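Local coordinates for minor structural protein 5 (Lactococcus phage Tuc2009, PDB 5E7T), which is a minor structural protein of the phage virion, probably a baseplate accessory component that helps recognise carbohydrate on the host cell surface, at residues L250-V263 with K274-K286. Residues are numbered along the deposited sequence; the frame is centred on the assembly and turned at random.
Sequences LENLKAGTSYNVQV and KSESVAFKTTLPK
The Phe280 ring takes Tyr259 CB over one face, a CH-pi contact with CB 3.8 Å from the ring centroid, while Leu253 CD1 meets its edge in plane, 3.7 Å from CE2. The Tyr259 ring carries Leu253 CD2 on one face and Lys254 O at its edge. Although the two ring planes differ by only 23°, their centroids stand 5.6 Å apart, an offset that leaves little face-to-face overlap. Phe280 CG sits between its backbone N and carbonyl carbon (chi1 73°), which swings the ring over the neighbouring strand. Tyr259 OH accepts the N-H of Lys254 N at 3.0 Å, almost straight at 177°; with the Leu-x-x-Leu-x-x-Gly-x-x-Tyr sequence this is consistent with a fibronectin type III tyrosine corner. Thr282 OG1 clamps the same loop, donating to a lone pair of Lys254 O (2.6 Å) and accepting Thr257 N (2.9 Å). Reciprocal backbone bonds establish the antiparallel pairing in the hydrogen-bonded pairs Tyr259–Phe280 and Val261–Val278; beyond them, Ser275 OG receives Val263 N at 3.0 Å. Strand 278-281 is the edge of its four-stranded sheet within the chain, and 258-265 lies between it and 231-235, whose Leu235 and Val233 touch Tyr259 and Val261. Phe280 also packs on Ala122 of a Minor structural protein 4 chain, whose strand pairs with Leu250 to continue a sheet across the interface.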
ATOM      1  N   LEU B 250      53.581  22.582  19.754  1.00 71.13           N
ATOM      2  CA  LEU B 250      52.462  23.521  19.631  1.00 69.24           C
ATOM      3  C   LEU B 250      52.883  24.821  20.322  1.00 76.85           C
ATOM      4  O   LEU B 250      53.246  24.825  21.504  1.00 77.72           O
ATOM      5  CB  LEU B 250      51.177  22.951  20.256  1.00 67.72           C
ATOM      6  CG  LEU B 250      50.599  21.714  19.590  1.00 70.10           C
ATOM      7  CD1 LEU B 250      49.759  20.931  20.564  1.00 70.68           C
ATOM      8  CD2 LEU B 250      49.807  22.062  18.322  1.00 67.93           C
ATOM      9  N   GLU B 251      52.912  25.903  19.558  1.00 74.44           N
ATOM     10  CA  GLU B 251      53.350  27.199  20.060  1.00 75.74           C
ATOM     11  C   GLU B 251      52.228  28.242  19.998  1.00 79.98           C
ATOM     12  O   GLU B 251      51.145  27.939  19.508  1.00 78.84           O
ATOM     13  CB  GLU B 251      54.590  27.661  19.271  1.00 77.61           C
ATOM     14  CG  GLU B 251      55.790  26.742  19.440  1.00 90.60           C
ATOM     15  CD  GLU B 251      57.090  27.239  18.849  1.00116.89           C
ATOM     16  OE1 GLU B 251      57.520  28.359  19.213  1.00127.00           O
ATOM     17  OE2 GLU B 251      57.710  26.487  18.061  1.00110.49           O
ATOM     18  N   ASN B 252      52.485  29.455  20.529  1.00 78.21           N
ATOM     19  CA  ASN B 252      51.592  30.631  20.552  1.00 77.11           C
ATOM     20  C   ASN B 252      50.182  30.350  21.085  1.00 77.52           C
ATOM     21  O   ASN B 252      49.197  30.876  20.552  1.00 76.51           O
ATOM     22  CB  ASN B 252      51.531  31.315  19.169  1.00 77.71           C
ATOM     23  CG  ASN B 252      52.883  31.719  18.635  1.00 99.18           C
ATOM     24  OD1 ASN B 252      53.561  32.600  19.181  1.00 86.02           O
ATOM     25  ND2 ASN B 252      53.312  31.051  17.572  1.00 94.53           N
ATOM     26  N   LEU B 253      50.091  29.524  22.133  1.00 72.89           N
ATOM     27  CA  LEU B 253      48.809  29.202  22.758  1.00 72.32           C
ATOM     28  C   LEU B 253      48.559  30.249  23.835  1.00 80.49           C
ATOM     29  O   LEU B 253      49.503  30.924  24.260  1.00 82.15           O
ATOM     30  CB  LEU B 253      48.814  27.785  23.385  1.00 72.05           C
ATOM     31  CG  LEU B 253      49.272  26.598  22.519  1.00 74.36           C
ATOM     32  CD1 LEU B 253      49.350  25.341  23.341  1.00 75.18           C
ATOM     33  CD2 LEU B 253      48.370  26.383  21.310  1.00 70.82           C
ATOM     34  N   LYS B 254      47.295  30.404  24.268  1.00 77.42           N
ATOM     35  CA  LYS B 254      46.947  31.352  25.331  1.00 78.00           C
ATOM     36  C   LYS B 254      46.794  30.584  26.644  1.00 82.61           C
ATOM     37  O   LYS B 254      46.390  29.421  26.622  1.00 81.97           O
ATOM     38  CB  LYS B 254      45.687  32.171  24.982  1.00 79.49           C
ATOM     39  CG  LYS B 254      45.695  32.806  23.574  1.00 93.30           C
ATOM     40  CD  LYS B 254      46.800  33.856  23.353  1.00106.50           C
ATOM     41  CE  LYS B 254      47.215  33.980  21.899  1.00114.40           C
ATOM     42  NZ  LYS B 254      48.576  34.577  21.764  1.00118.31           N
ATOM     43  N   ALA B 255      47.169  31.217  27.773  1.00 80.13           N
ATOM     44  CA  ALA B 255      47.125  30.639  29.124  1.00 80.98           C
ATOM     45  C   ALA B 255      45.747  30.202  29.577  1.00 85.12           C
ATOM     46  O   ALA B 255      44.744  30.775  29.161  1.00 83.80           O
ATOM     47  CB  ALA B 255      47.708  31.607  30.129  1.00 83.15           C
ATOM     48  N   GLY B 256      45.725  29.188  30.432  1.00 82.91           N
ATOM     49  CA  GLY B 256      44.517  28.626  31.019  1.00 83.19           C
ATOM     50  C   GLY B 256      43.386  28.285  30.069  1.00 85.59           C
ATOM     51  O   GLY B 256      42.220  28.397  30.459  1.00 85.81           O
ATOM     52  N   THR B 257      43.704  27.882  28.815  1.00 79.30           N
ATOM     53  CA  THR B 257      42.651  27.488  27.883  1.00 76.69           C
ATOM     54  C   THR B 257      42.784  26.028  27.463  1.00 80.22           C
ATOM     55  O   THR B 257      43.901  25.530  27.306  1.00 80.18           O
ATOM     56  CB  THR B 257      42.498  28.411  26.683  1.00 77.01           C
ATOM     57  OG1 THR B 257      43.131  27.800  25.591  1.00 74.30           O
ATOM     58  CG2 THR B 257      43.043  29.818  26.892  1.00 76.05           C
ATOM     59  N   SER B 258      41.627  25.352  27.264  1.00 75.56           N
ATOM     60  CA  SER B 258      41.539  23.961  26.830  1.00 73.60           C
ATOM     61  C   SER B 258      41.801  23.920  25.342  1.00 72.52           C
ATOM     62  O   SER B 258      41.363  24.818  24.619  1.00 71.51           O
ATOM     63  CB  SER B 258      40.139  23.407  27.085  1.00 79.06           C
ATOM     64  OG  SER B 258      39.686  23.590  28.417  1.00 94.45           O
ATOM     65  N   TYR B 259      42.463  22.859  24.871  1.00 66.51           N
ATOM     66  CA  TYR B 259      42.747  22.654  23.450  1.00 64.33           C
ATOM     67  C   TYR B 259      42.518  21.193  23.064  1.00 66.55           C
ATOM     68  O   TYR B 259      42.548  20.321  23.944  1.00 67.06           O
ATOM     69  CB  TYR B 259      44.208  23.030  23.145  1.00 65.97           C
ATOM     70  CG  TYR B 259      44.472  24.519  23.115  1.00 67.89           C
ATOM     71  CD1 TYR B 259      44.209  25.267  21.975  1.00 69.01           C
ATOM     72  CD2 TYR B 259      45.026  25.173  24.211  1.00 69.24           C
ATOM     73  CE1 TYR B 259      44.460  26.637  21.933  1.00 70.22           C
ATOM     74  CE2 TYR B 259      45.287  26.544  24.178  1.00 70.12           C
ATOM     75  CZ  TYR B 259      44.974  27.279  23.045  1.00 76.29           C
ATOM     76  OH  TYR B 259      45.165  28.645  22.988  1.00 77.43           O
ATOM     77  N   ASN B 260      42.305  20.925  21.749  1.00 59.92           N
ATOM     78  CA  ASN B 260      42.214  19.569  21.204  1.00 59.20           C
ATOM     79  C   ASN B 260      43.167  19.466  20.038  1.00 65.18           C
ATOM     80  O   ASN B 260      43.212  20.345  19.180  1.00 65.53           O
ATOM     81  CB  ASN B 260      40.858  19.214  20.679  1.00 57.47           C
ATOM     82  CG  ASN B 260      39.744  19.216  21.637  1.00 72.14           C
ATOM     83  OD1 ASN B 260      39.602  18.306  22.465  1.00 68.83           O
ATOM     84  ND2 ASN B 260      38.814  20.116  21.353  1.00 64.68           N
ATOM     85  N   VAL B 261      43.886  18.367  19.981  1.00 62.60           N
ATOM     86  CA  VAL B 261      44.862  18.084  18.944  1.00 61.90           C
ATOM     87  C   VAL B 261      44.627  16.671  18.441  1.00 65.56           C
ATOM     88  O   VAL B 261      44.277  15.762  19.203  1.00 66.92           O
ATOM     89  CB  VAL B 261      46.341  18.374  19.393  1.00 65.90           C
ATOM     90  CG1 VAL B 261      46.666  17.731  20.728  1.00 67.31           C
ATOM     91  CG2 VAL B 261      47.380  17.982  18.338  1.00 64.99           C
ATOM     92  N   GLN B 262      44.746  16.529  17.136  1.00 59.35           N
ATOM     93  CA  GLN B 262      44.642  15.280  16.405  1.00 57.92           C
ATOM     94  C   GLN B 262      45.687  15.380  15.286  1.00 61.24           C
ATOM     95  O   GLN B 262      46.009  16.497  14.859  1.00 59.36           O
ATOM     96  CB  GLN B 262      43.206  15.012  15.911  1.00 57.47           C
ATOM     97  CG  GLN B 262      42.542  16.180  15.214  1.00 50.88           C
ATOM     98  CD  GLN B 262      41.104  15.966  14.850  1.00 68.57           C
ATOM     99  OE1 GLN B 262      40.508  14.900  15.101  1.00 70.46           O
ATOM    100  NE2 GLN B 262      40.526  16.977  14.197  1.00 58.31           N
ATOM    101  N   VAL B 263      46.305  14.235  14.914  1.00 57.85           N
ATOM    102  CA  VAL B 263      47.362  14.165  13.893  1.00 56.73           C
ATOM    103  C   VAL B 263      46.926  13.208  12.794  1.00 62.88           C
ATOM    104  O   VAL B 263      46.223  12.237  13.069  1.00 62.75           O
ATOM    105  CB  VAL B 263      48.723  13.711  14.501  1.00 59.24           C
ATOM    106  CG1 VAL B 263      49.852  13.719  13.464  1.00 58.45           C
ATOM    107  CG2 VAL B 263      49.100  14.532  15.738  1.00 58.80           C
ATOM    108  N   LYS B 274      42.068  11.410  10.270  1.00 58.86           N
ATOM    109  CA  LYS B 274      42.703  12.034  11.434  1.00 56.90           C
ATOM    110  C   LYS B 274      42.674  11.075  12.632  1.00 62.35           C
ATOM    111  O   LYS B 274      41.761  10.250  12.743  1.00 64.49           O
ATOM    112  CB  LYS B 274      42.060  13.393  11.754  1.00 56.00           C
ATOM    113  CG  LYS B 274      42.216  14.434  10.646  1.00 55.79           C
ATOM    114  CD  LYS B 274      41.682  15.800  11.073  1.00 64.64           C
ATOM    115  CE  LYS B 274      40.490  16.318  10.291  1.00 72.08           C
ATOM    116  NZ  LYS B 274      39.828  17.457  11.002  1.00 85.61           N
ATOM    117  N   SER B 275      43.685  11.149  13.501  1.00 58.58           N
ATOM    118  CA  SER B 275      43.757  10.332  14.721  1.00 58.94           C
ATOM    119  C   SER B 275      42.653  10.714  15.708  1.00 63.09           C
ATOM    120  O   SER B 275      41.965  11.729  15.534  1.00 60.83           O
ATOM    121  CB  SER B 275      45.100  10.528  15.421  1.00 60.58           C
ATOM    122  OG  SER B 275      45.086  11.742  16.155  1.00 61.57           O
ATOM    123  N   GLU B 276      42.525   9.919  16.779  1.00 62.49           N
ATOM    124  CA  GLU B 276      41.585  10.169  17.862  1.00 63.39           C
ATOM    125  C   GLU B 276      42.073  11.445  18.521  1.00 68.05           C
ATOM    126  O   GLU B 276      43.285  11.648  18.579  1.00 69.05           O
ATOM    127  CB  GLU B 276      41.636   8.999  18.832  1.00 66.25           C
ATOM    128  CG  GLU B 276      40.536   9.005  19.871  1.00 85.99           C
ATOM    129  CD  GLU B 276      40.503   7.752  20.724  1.00122.59           C
ATOM    130  OE1 GLU B 276      41.199   6.763  20.378  1.00100.89           O
ATOM    131  OE2 GLU B 276      39.754   7.755  21.731  1.00131.14           O
ATOM    132  N   SER B 277      41.172  12.363  18.893  1.00 64.60           N
ATOM    133  CA  SER B 277      41.642  13.626  19.475  1.00 64.17           C
ATOM    134  C   SER B 277      42.141  13.424  20.904  1.00 70.66           C
ATOM    135  O   SER B 277      41.752  12.467  21.567  1.00 71.19           O
ATOM    136  CB  SER B 277      40.568  14.705  19.418  1.00 64.61           C
ATOM    137  OG  SER B 277      39.605  14.517  20.442  1.00 71.33           O
ATOM    138  N   VAL B 278      43.050  14.293  21.344  1.00 67.96           N
ATOM    139  CA  VAL B 278      43.576  14.291  22.699  1.00 68.40           C
ATOM    140  C   VAL B 278      43.390  15.711  23.231  1.00 70.43           C
ATOM    141  O   VAL B 278      43.543  16.673  22.475  1.00 68.69           O
ATOM    142  CB  VAL B 278      45.012  13.705  22.821  1.00 73.50           C
ATOM    143  CG1 VAL B 278      46.094  14.729  22.523  1.00 73.24           C
ATOM    144  CG2 VAL B 278      45.230  13.087  24.187  1.00 75.07           C
ATOM    145  N   ALA B 279      42.953  15.835  24.487  1.00 66.68           N
ATOM    146  CA  ALA B 279      42.712  17.133  25.100  1.00 65.42           C
ATOM    147  C   ALA B 279      43.729  17.522  26.189  1.00 71.79           C
ATOM    148  O   ALA B 279      44.172  16.697  27.006  1.00 72.52           O
ATOM    149  CB  ALA B 279      41.312  17.184  25.650  1.00 65.89           C
ATOM    150  N   PHE B 280      44.107  18.802  26.181  1.00 67.84           N
ATOM    151  CA  PHE B 280      45.004  19.346  27.173  1.00 68.38           C
ATOM    152  C   PHE B 280      44.568  20.739  27.482  1.00 73.37           C
ATOM    153  O   PHE B 280      43.723  21.275  26.768  1.00 72.11           O
ATOM    154  CB  PHE B 280      46.451  19.299  26.689  1.00 70.18           C
ATOM    155  CG  PHE B 280      46.836  20.287  25.619  1.00 70.60           C
ATOM    156  CD1 PHE B 280      46.591  20.012  24.274  1.00 72.26           C
ATOM    157  CD2 PHE B 280      47.513  21.458  25.944  1.00 72.70           C
ATOM    158  CE1 PHE B 280      46.985  20.906  23.277  1.00 72.32           C
ATOM    159  CE2 PHE B 280      47.895  22.361  24.945  1.00 75.11           C
ATOM    160  CZ  PHE B 280      47.643  22.073  23.617  1.00 72.08           C
ATOM    161  N   LYS B 281      45.148  21.335  28.532  1.00 72.54           N
ATOM    162  CA  LYS B 281      44.864  22.695  28.977  1.00 72.70           C
ATOM    163  C   LYS B 281      46.187  23.353  29.356  1.00 79.12           C
ATOM    164  O   LYS B 281      46.986  22.774  30.105  1.00 79.56           O
ATOM    165  CB  LYS B 281      43.919  22.650  30.193  1.00 75.75           C
ATOM    166  CG  LYS B 281      43.113  23.912  30.468  1.00 80.89           C
ATOM    167  CD  LYS B 281      42.409  23.792  31.826  1.00 86.58           C
ATOM    168  CE  LYS B 281      41.013  24.374  31.874  1.00 98.68           C
ATOM    169  NZ  LYS B 281      41.005  25.860  31.780  1.00112.42           N
ATOM    170  N   THR B 282      46.426  24.561  28.825  1.00 76.96           N
ATOM    171  CA  THR B 282      47.625  25.346  29.139  1.00 78.21           C
ATOM    172  C   THR B 282      47.538  25.751  30.607  1.00 87.46           C
ATOM    173  O   THR B 282      46.434  25.922  31.138  1.00 87.65           O
ATOM    174  CB  THR B 282      47.749  26.595  28.235  1.00 77.58           C
ATOM    175  OG1 THR B 282      46.502  27.285  28.170  1.00 74.94           O
ATOM    176  CG2 THR B 282      48.226  26.271  26.847  1.00 72.59           C
ATOM    177  N   THR B 283      48.689  25.884  31.266  1.00 87.49           N
ATOM    178  CA  THR B 283      48.722  26.274  32.669  1.00 90.13           C
ATOM    179  C   THR B 283      48.426  27.767  32.812  1.00 98.04           C
ATOM    180  O   THR B 283      48.445  28.492  31.817  1.00 95.48           O
ATOM    181  CB  THR B 283      50.029  25.812  33.323  1.00 93.15           C
ATOM    182  OG1 THR B 283      51.126  26.227  32.513  1.00 92.19           O
ATOM    183  CG2 THR B 283      50.074  24.308  33.518  1.00 87.61           C
ATOM    184  N   LEU B 284      48.089  28.215  34.029  1.00100.48           N
ATOM    185  CA  LEU B 284      47.832  29.634  34.270  1.00102.75           C
ATOM    186  C   LEU B 284      49.088  30.305  34.839  1.00113.30           C
ATOM    187  O   LEU B 284      49.752  29.694  35.681  1.00115.98           O
ATOM    188  CB  LEU B 284      46.629  29.839  35.193  1.00103.52           C
ATOM    189  CG  LEU B 284      45.331  30.145  34.469  1.00106.97           C
ATOM    190  CD1 LEU B 284      44.137  29.635  35.249  1.00107.98           C
ATOM    191  CD2 LEU B 284      45.212  31.639  34.125  1.00109.28           C
ATOM    192  N   PRO B 285      49.474  31.524  34.403  1.00111.72           N
ATOM    193  CA  PRO B 285      50.687  32.138  34.970  1.00114.17           C
ATOM    194  C   PRO B 285      50.447  32.864  36.317  1.00121.49           C
ATOM    195  O   PRO B 285      49.298  33.192  36.655  1.00120.86           O
ATOM    196  CB  PRO B 285      51.175  33.066  33.840  1.00114.66           C
ATOM    197  CG  PRO B 285      50.028  33.138  32.820  1.00116.33           C
ATOM    198  CD  PRO B 285      48.847  32.423  33.415  1.00111.85           C
ATOM    199  N   LYS B 286      51.538  33.092  37.097  1.00120.55           N
ATOM    200  CA  LYS B 286      51.494  33.774  38.400  1.00148.22           C
ATOM    201  C   LYS B 286      51.595  35.299  38.253  1.00172.34           C
ATOM    202  O   LYS B 286      50.596  35.981  38.012  1.00127.77           O
ATOM    203  CB  LYS B 286      52.613  33.261  39.315  1.00152.89           C
TER